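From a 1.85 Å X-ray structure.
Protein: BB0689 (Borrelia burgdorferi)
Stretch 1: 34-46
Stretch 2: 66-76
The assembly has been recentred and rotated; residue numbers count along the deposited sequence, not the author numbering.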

ATOM      1  N   ILE A  34      -7.171  -8.905  -4.029  1.00 24.14           N
ATOM      2  CA  ILE A  34      -6.135  -8.854  -2.935  1.00 26.82           C
ATOM      3  C   ILE A  34      -5.142  -9.953  -3.103  1.00 30.83           C
ATOM      4  O   ILE A  34      -5.554 -11.100  -3.378  1.00 24.69           O
ATOM      5  CB  ILE A  34      -6.797  -8.945  -1.580  1.00 27.45           C
ATOM      6  CG1 ILE A  34      -7.727  -7.759  -1.383  1.00 27.45           C
ATOM      7  CG2 ILE A  34      -5.721  -8.936  -0.470  1.00 32.96           C
ATOM      8  CD1 ILE A  34      -8.754  -7.965  -0.286  1.00 29.44           C
ATOM      9  N   ASP A  35      -3.847  -9.662  -3.003  1.00 24.40           N
ATOM     10  CA  ASP A  35      -2.812 -10.650  -3.286  1.00 27.11           C
ATOM     11  C   ASP A  35      -1.924 -10.843  -2.052  1.00 30.23           C
ATOM     12  O   ASP A  35      -1.385  -9.843  -1.481  1.00 23.07           O
ATOM     13  CB  ASP A  35      -1.978 -10.184  -4.458  1.00 30.87           C
ATOM     14  CG  ASP A  35      -0.863 -11.169  -4.818  1.00 36.37           C
ATOM     15  OD1 ASP A  35      -1.157 -12.088  -5.579  1.00 35.89           O
ATOM     16  OD2 ASP A  35       0.306 -11.014  -4.368  1.00 32.12           O
ATOM     17  N   ASP A  36      -1.760 -12.100  -1.613  1.00 27.77           N
ATOM     18  CA  ASP A  36      -0.917 -12.409  -0.464  1.00 30.50           C
ATOM     19  C   ASP A  36       0.507 -11.974  -0.567  1.00 23.34           C
ATOM     20  O   ASP A  36       1.096 -11.580   0.445  1.00 29.33           O
ATOM     21  CB  ASP A  36      -0.887 -13.944  -0.199  1.00 35.35           C
ATOM     22  CG  ASP A  36      -2.218 -14.490   0.217  1.00 43.13           C
ATOM     23  OD1 ASP A  36      -3.009 -13.767   0.834  1.00 48.39           O
ATOM     24  OD2 ASP A  36      -2.471 -15.679  -0.081  1.00 48.19           O
ATOM     25  N   THR A  37       1.137 -12.117  -1.698  1.00 26.31           N
ATOM     26  CA  THR A  37       2.504 -11.680  -1.816  1.00 29.18           C
ATOM     27  C   THR A  37       2.620 -10.165  -1.634  1.00 29.29           C
ATOM     28  O   THR A  37       3.564  -9.695  -0.989  1.00 25.17           O
ATOM     29  CB  THR A  37       3.122 -12.107  -3.133  1.00 33.09           C
ATOM     30  OG1 THR A  37       3.057 -13.525  -3.208  1.00 37.00           O
ATOM     31  CG2 THR A  37       4.529 -11.760  -3.277  1.00 32.26           C
ATOM     32  N   LEU A  38       1.731  -9.405  -2.275  1.00 25.27           N
ATOM     33  CA  LEU A  38       1.771  -7.924  -2.132  1.00 23.61           C
ATOM     34  C   LEU A  38       1.510  -7.567  -0.681  1.00 21.14           C
ATOM     35  O   LEU A  38       2.156  -6.656  -0.163  1.00 21.18           O
ATOM     36  CB  LEU A  38       0.785  -7.206  -3.051  1.00 22.21           C
ATOM     37  CG  LEU A  38       1.100  -7.322  -4.539  1.00 23.50           C
ATOM     38  CD1 LEU A  38       0.094  -6.492  -5.344  1.00 23.10           C
ATOM     39  CD2 LEU A  38       2.505  -6.892  -4.894  1.00 24.12           C
ATOM     40  N   GLU A  39       0.582  -8.237  -0.009  1.00 20.31           N
ATOM     41  CA  GLU A  39       0.331  -7.937   1.391  1.00 21.80           C
ATOM     42  C   GLU A  39       1.586  -8.181   2.272  1.00 27.15           C
ATOM     43  O   GLU A  39       1.881  -7.404   3.177  1.00 21.24           O
ATOM     44  CB  GLU A  39      -0.837  -8.739   1.961  1.00 25.74           C
ATOM     45  CG  GLU A  39      -2.197  -8.179   1.541  1.00 26.12           C
ATOM     46  CD  GLU A  39      -3.335  -8.725   2.340  1.00 27.42           C
ATOM     47  OE1 GLU A  39      -3.254  -9.911   2.671  1.00 27.88           O
ATOM     48  OE2 GLU A  39      -4.350  -8.057   2.592  1.00 23.61           O
ATOM     49  N   LYS A  40       2.319  -9.249   1.957  1.00 26.28           N
ATOM     50  CA  LYS A  40       3.529  -9.596   2.743  1.00 28.66           C
ATOM     51  C   LYS A  40       4.637  -8.549   2.497  1.00 22.45           C
ATOM     52  O   LYS A  40       5.250  -8.077   3.450  1.00 23.55           O
ATOM     53  CB  LYS A  40       4.042 -10.986   2.361  1.00 31.44           C
ATOM     54  CG  LYS A  40       5.266 -11.464   3.164  1.00 34.79           C
ATOM     55  CD  LYS A  40       6.156 -12.508   2.499  1.00 46.01           C
ATOM     56  CE  LYS A  40       5.374 -13.694   1.974  1.00 51.94           C
ATOM     57  NZ  LYS A  40       6.247 -14.512   1.063  1.00 63.58           N
ATOM     58  N   VAL A  41       4.844  -8.162   1.260  1.00 22.17           N
ATOM     59  CA  VAL A  41       5.866  -7.154   0.909  1.00 23.34           C
ATOM     60  C   VAL A  41       5.511  -5.807   1.577  1.00 22.63           C
ATOM     61  O   VAL A  41       6.396  -5.159   2.113  1.00 21.89           O
ATOM     62  CB  VAL A  41       6.014  -7.027  -0.619  1.00 27.10           C
ATOM     63  CG1 VAL A  41       7.005  -5.952  -1.028  1.00 29.69           C
ATOM     64  CG2 VAL A  41       6.477  -8.377  -1.219  1.00 31.30           C
ATOM     65  N   ALA A  42       4.236  -5.404   1.524  1.00 21.25           N
ATOM     66  CA  ALA A  42       3.796  -4.132   2.113  1.00 20.82           C
ATOM     67  C   ALA A  42       4.007  -4.126   3.600  1.00 20.68           C
ATOM     68  O   ALA A  42       4.436  -3.113   4.158  1.00 19.60           O
ATOM     69  CB  ALA A  42       2.330  -3.861   1.762  1.00 19.42           C
ATOM     70  N   LYS A  43       3.698  -5.230   4.302  1.00 18.68           N
ATOM     71  CA  LYS A  43       3.903  -5.306   5.700  1.00 19.88           C
ATOM     72  C   LYS A  43       5.382  -5.219   6.121  1.00 19.99           C
ATOM     73  O   LYS A  43       5.731  -4.460   7.020  1.00 21.56           O
ATOM     74  CB  LYS A  43       3.258  -6.584   6.311  1.00 21.19           C
ATOM     75  CG  LYS A  43       3.429  -6.697   7.820  1.00 23.40           C
ATOM     76  CD  LYS A  43       2.755  -7.989   8.374  1.00 26.87           C
ATOM     77  CE  LYS A  43       2.764  -8.037   9.892  1.00 28.55           C
ATOM     78  NZ  LYS A  43       2.104  -9.265  10.378  1.00 33.23           N
ATOM     79  N   GLU A  44       6.222  -5.918   5.390  1.00 20.12           N
ATOM     80  CA  GLU A  44       7.666  -5.932   5.714  1.00 21.79           C
ATOM     81  C   GLU A  44       8.256  -4.549   5.549  1.00 20.50           C
ATOM     82  O   GLU A  44       9.042  -4.057   6.384  1.00 19.75           O
ATOM     83  CB  GLU A  44       8.396  -6.894   4.793  1.00 24.52           C
ATOM     84  CG  GLU A  44       8.063  -8.344   5.159  1.00 33.46           C
ATOM     85  CD  GLU A  44       8.965  -9.412   4.484  1.00 38.79           C
ATOM     86  OE1 GLU A  44       9.976  -9.059   3.764  1.00 38.63           O
ATOM     87  OE2 GLU A  44       8.591 -10.603   4.726  1.00 49.01           O
ATOM     88  N   TYR A  45       7.811  -3.908   4.466  1.00 19.96           N
ATOM     89  CA  TYR A  45       8.286  -2.506   4.187  1.00 19.64           C
ATOM     90  C   TYR A  45       7.751  -1.480   5.186  1.00 18.20           C
ATOM     91  O   TYR A  45       8.516  -0.621   5.673  1.00 18.49           O
ATOM     92  CB  TYR A  45       7.954  -2.123   2.748  1.00 18.76           C
ATOM     93  CG  TYR A  45       8.786  -0.925   2.310  1.00 19.29           C
ATOM     94  CD1 TYR A  45      10.174  -0.942   2.366  1.00 21.44           C
ATOM     95  CD2 TYR A  45       8.168   0.255   1.819  1.00 18.50           C
ATOM     96  CE1 TYR A  45      10.923   0.124   1.934  1.00 22.25           C
ATOM     97  CE2 TYR A  45       8.908   1.318   1.383  1.00 19.25           C
ATOM     98  CZ  TYR A  45      10.304   1.267   1.433  1.00 22.47           C
ATOM     99  OH  TYR A  45      11.067   2.320   0.970  1.00 22.11           O
ATOM    100  N   ALA A  46       6.469  -1.580   5.553  1.00 17.90           N
ATOM    101  CA  ALA A  46       5.898  -0.664   6.479  1.00 19.01           C
ATOM    102  C   ALA A  46       6.684  -0.715   7.815  1.00 17.62           C
ATOM    103  O   ALA A  46       6.978   0.319   8.480  1.00 18.32           O
ATOM    104  CB  ALA A  46       4.424  -0.981   6.740  1.00 19.76           C
ATOM    105  N   GLN A  66      11.739  -4.211  -6.915  1.00 31.58           N
ATOM    106  CA  GLN A  66      12.764  -5.056  -6.351  1.00 33.01           C
ATOM    107  C   GLN A  66      12.297  -5.690  -5.070  1.00 29.75           C
ATOM    108  O   GLN A  66      12.567  -6.843  -4.806  1.00 29.83           O
ATOM    109  CB  GLN A  66      13.948  -4.133  -6.132  1.00 40.72           C
ATOM    110  CG  GLN A  66      15.264  -4.616  -5.643  1.00 51.45           C
ATOM    111  CD  GLN A  66      16.336  -3.504  -5.810  1.00 63.96           C
ATOM    112  OE1 GLN A  66      16.205  -2.567  -6.648  1.00 54.94           O
ATOM    113  NE2 GLN A  66      17.403  -3.609  -5.007  1.00 68.45           N
ATOM    114  N   ARG A  67      11.553  -4.946  -4.233  1.00 26.72           N
ATOM    115  CA  ARG A  67      11.060  -5.503  -3.008  1.00 27.39           C
ATOM    116  C   ARG A  67      10.044  -6.621  -3.298  1.00 26.70           C
ATOM    117  O   ARG A  67       9.989  -7.594  -2.584  1.00 28.93           O
ATOM    118  CB  ARG A  67      10.404  -4.425  -2.119  1.00 27.50           C
ATOM    119  CG  ARG A  67      11.465  -3.563  -1.492  1.00 26.04           C
ATOM    120  CD  ARG A  67      10.984  -2.619  -0.426  1.00 24.88           C
ATOM    121  NE  ARG A  67      10.071  -1.630  -0.939  1.00 23.01           N
ATOM    122  CZ  ARG A  67      10.436  -0.454  -1.481  1.00 23.80           C
ATOM    123  NH1 ARG A  67      11.695  -0.096  -1.633  1.00 25.39           N
ATOM    124  NH2 ARG A  67       9.526   0.389  -1.921  1.00 22.82           N
ATOM    125  N   ILE A  68       9.210  -6.440  -4.309  1.00 27.62           N
ATOM    126  CA  ILE A  68       8.255  -7.485  -4.666  1.00 30.50           C
ATOM    127  C   ILE A  68       9.012  -8.693  -5.306  1.00 30.95           C
ATOM    128  O   ILE A  68       8.690  -9.842  -4.992  1.00 35.93           O
ATOM    129  CB  ILE A  68       7.178  -6.992  -5.639  1.00 32.44           C
ATOM    130  CG1 ILE A  68       6.319  -5.897  -4.939  1.00 31.93           C
ATOM    131  CG2 ILE A  68       6.277  -8.177  -6.051  1.00 33.35           C
ATOM    132  CD1 ILE A  68       5.515  -5.037  -5.868  1.00 30.69           C
ATOM    133  N   HIS A  69       9.999  -8.409  -6.142  1.00 34.77           N
ATOM    134  CA  HIS A  69      10.767  -9.503  -6.797  1.00 41.02           C
ATOM    135  C   HIS A  69      11.554 -10.360  -5.847  1.00 43.07           C
ATOM    136  O   HIS A  69      11.951 -11.452  -6.192  1.00 41.11           O
ATOM    137  CB  HIS A  69      11.692  -9.003  -7.854  1.00 41.08           C
ATOM    138  CG  HIS A  69      11.009  -8.682  -9.117  1.00 44.23           C
ATOM    139  ND1 HIS A  69      11.644  -8.060 -10.167  1.00 47.77           N
ATOM    140  CD2 HIS A  69       9.720  -8.840  -9.489  1.00 45.07           C
ATOM    141  CE1 HIS A  69      10.782  -7.877 -11.148  1.00 48.59           C
ATOM    142  NE2 HIS A  69       9.605  -8.334 -10.756  1.00 45.32           N
ATOM    143  N   LYS A  70      11.737  -9.918  -4.626  1.00 41.69           N
ATOM    144  CA  LYS A  70      12.346 -10.785  -3.634  1.00 44.55           C
ATOM    145  C   LYS A  70      11.504 -12.007  -3.326  1.00 47.36           C
ATOM    146  O   LYS A  70      12.034 -13.032  -2.943  1.00 41.62           O
ATOM    147  CB  LYS A  70      12.617  -9.994  -2.349  1.00 47.94           C
ATOM    148  CG  LYS A  70      12.730 -10.811  -1.083  1.00 50.23           C
ATOM    149  CD  LYS A  70      13.262  -9.957   0.071  1.00 58.72           C
ATOM    150  CE  LYS A  70      13.466 -10.764   1.350  1.00 61.42           C
ATOM    151  NZ  LYS A  70      13.805  -9.836   2.472  1.00 65.62           N
ATOM    152  N   TYR A  71      10.187 -11.895  -3.456  1.00 39.62           N
ATOM    153  CA  TYR A  71       9.315 -13.004  -3.253  1.00 39.61           C
ATOM    154  C   TYR A  71       8.699 -13.517  -4.505  1.00 41.59           C
ATOM    155  O   TYR A  71       8.276 -14.675  -4.500  1.00 43.19           O
ATOM    156  CB  TYR A  71       8.205 -12.623  -2.330  1.00 41.17           C
ATOM    157  CG  TYR A  71       8.728 -12.330  -0.986  1.00 42.72           C
ATOM    158  CD1 TYR A  71       9.281 -13.354  -0.211  1.00 46.14           C
ATOM    159  CD2 TYR A  71       8.740 -11.035  -0.482  1.00 39.72           C
ATOM    160  CE1 TYR A  71       9.797 -13.102   1.036  1.00 46.99           C
ATOM    161  CE2 TYR A  71       9.224 -10.776   0.792  1.00 43.82           C
ATOM    162  CZ  TYR A  71       9.756 -11.816   1.544  1.00 50.77           C
ATOM    163  OH  TYR A  71      10.304 -11.598   2.783  1.00 46.94           O
ATOM    164  N   ASP A  72       8.587 -12.703  -5.558  1.00 36.94           N
ATOM    165  CA  ASP A  72       7.874 -13.165  -6.737  1.00 35.37           C
ATOM    166  C   ASP A  72       8.219 -12.374  -7.939  1.00 39.93           C
ATOM    167  O   ASP A  72       7.802 -11.244  -8.144  1.00 36.28           O
ATOM    168  CB  ASP A  72       6.353 -13.211  -6.469  1.00 37.67           C
ATOM    169  CG  ASP A  72       5.568 -13.830  -7.621  1.00 39.77           C
ATOM    170  OD1 ASP A  72       6.107 -13.937  -8.756  1.00 41.69           O
ATOM    171  OD2 ASP A  72       4.374 -14.113  -7.412  1.00 39.69           O
ATOM    172  N   GLN A  73       8.983 -13.005  -8.812  1.00 40.46           N
ATOM    173  CA  GLN A  73       9.628 -12.301  -9.893  1.00 41.99           C
ATOM    174  C   GLN A  73       8.685 -12.156 -11.057  1.00 42.19           C
ATOM    175  O   GLN A  73       8.975 -11.423 -11.974  1.00 45.61           O
ATOM    176  CB  GLN A  73      10.859 -13.090 -10.306  1.00 52.85           C
ATOM    177  CG  GLN A  73      12.150 -12.328 -10.240  1.00 58.98           C
ATOM    178  CD  GLN A  73      13.280 -13.287 -10.476  1.00 66.95           C
ATOM    179  OE1 GLN A  73      13.694 -13.992  -9.567  1.00 62.78           O
ATOM    180  NE2 GLN A  73      13.737 -13.376 -11.723  1.00 67.19           N
ATOM    181  N   SER A  74       7.527 -12.814 -10.989  1.00 43.06           N
ATOM    182  CA  SER A  74       6.568 -12.758 -12.092  1.00 45.93           C
ATOM    183  C   SER A  74       5.845 -11.408 -12.265  1.00 47.47           C
ATOM    184  O   SER A  74       5.326 -11.121 -13.339  1.00 44.57           O
ATOM    185  CB  SER A  74       5.555 -13.901 -12.006  1.00 46.78           C
ATOM    186  OG  SER A  74       4.787 -13.863 -10.810  1.00 51.22           O
ATOM    187  N   PHE A  75       5.849 -10.551 -11.237  1.00 42.14           N
ATOM    188  CA  PHE A  75       5.317  -9.192 -11.378  1.00 36.90           C
ATOM    189  C   PHE A  75       6.177  -8.390 -12.333  1.00 42.57           C
ATOM    190  O   PHE A  75       7.350  -8.242 -12.160  1.00 48.55           O
ATOM    191  CB  PHE A  75       5.225  -8.470 -10.010  1.00 33.38           C
ATOM    192  CG  PHE A  75       4.129  -8.971  -9.115  1.00 30.87           C
ATOM    193  CD1 PHE A  75       2.862  -8.456  -9.227  1.00 30.17           C
ATOM    194  CD2 PHE A  75       4.374  -9.923  -8.148  1.00 29.31           C
ATOM    195  CE1 PHE A  75       1.835  -8.904  -8.426  1.00 30.55           C
ATOM    196  CE2 PHE A  75       3.366 -10.373  -7.304  1.00 27.18           C
ATOM    197  CZ  PHE A  75       2.099  -9.838  -7.424  1.00 29.03           C
ATOM    198  N   ASN A  76       5.569  -7.874 -13.372  1.00 45.76           N
ATOM    199  CA  ASN A  76       6.310  -7.101 -14.347  1.00 48.90           C
ATOM    200  C   ASN A  76       5.825  -5.689 -14.376  1.00 41.58           C
ATOM    201  O   ASN A  76       6.344  -4.892 -15.129  1.00 40.53           O
ATOM    202  CB  ASN A  76       6.207  -7.725 -15.757  1.00 52.29           C
ATOM    203  CG  ASN A  76       4.772  -7.829 -16.260  1.00 55.23           C
ATOM    204  OD1 ASN A  76       3.822  -7.826 -15.496  1.00 55.11           O
ATOM    205  ND2 ASN A  76       4.623  -7.952 -17.560  1.00 59.45           N
TER

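What fills the apolar centre of the contact? Val41 projects from the helix of the first stretch toward the second, where its CA lies 6.1 Å from the CA of Ile68. Val41 CG1 packs 4.0 Å from Ile68 CG1 and 3.7 Å from Arg67 O; Val41 CG2 lies 3.8 Å from the same Arg67 O and also reaches Tyr71 CD2 at 3.6 Å, near the plane of that ring. A short, branched residue suits a place where the backbones come this close. Leu38, one turn earlier, leaves its helix sideways, but its end comes nearer, and Leu38 CD2 lies 3.7 Å from Ile68 CD1.

How does Phe75 join this core when it lies beyond the helix of its own stretch? The type I turn from Asp72 to Phe75 carries the chain round, and Asp72 OD1 accepts from Ser74 N at 2.9 Å within it. The buried Phe75 ring then presents one face to Leu38, whose CD2 sits 4.3 Å from the ring centroid in a CH-pi contact. At the ring edge, Asp35 OD2 approaches Phe75 CZ to 3.7 Å. That same carboxylate oxygen caps the helix, accepting from Leu38 N at 3.0 Å, so the start of the helix is fixed where the aromatic ring packs. Thr37 adds its methyl nearby, with CG2 3.9 Å from Tyr71 CB and 4.0 Å from Asp72 CB.

Why do two tyrosines and two long basic side chains suit the flanks? Each pair combines a flat ring with a cation that can lie over it. The guanidinium of Arg67 stacks flat on Tyr45, the planes only 3° apart and the centres 3.5 Å apart; the aliphatic part also touches, with Arg67 CD 3.4 Å from Tyr45 CD1. The guanidinium nitrogens NH1 and NH2 remain free to hydrogen-bond elsewhere in the structure. Lys40 instead lays its chain over Tyr71: its CD is 3.8 Å from the ring centroid, a CH-pi contact, and its NZ is 4.0 Å from that centroid, a cation-pi interaction.

What closes the polar edge? Tyr71 OH donates a 2.7 Å hydrogen bond to Glu44 OE1, the only hydrogen bond between the stretches. Tyrosine serves both regions here, its ring against Val41 and Lys40 and its hydroxyl reaching the carboxylate of Glu44. Lys70 NZ stands 4.1 Å from Glu44 OE1, beyond a salt bridge, though the opposite charges remain near each other. Altogether the two stretches bury 611 Å², counting both sides.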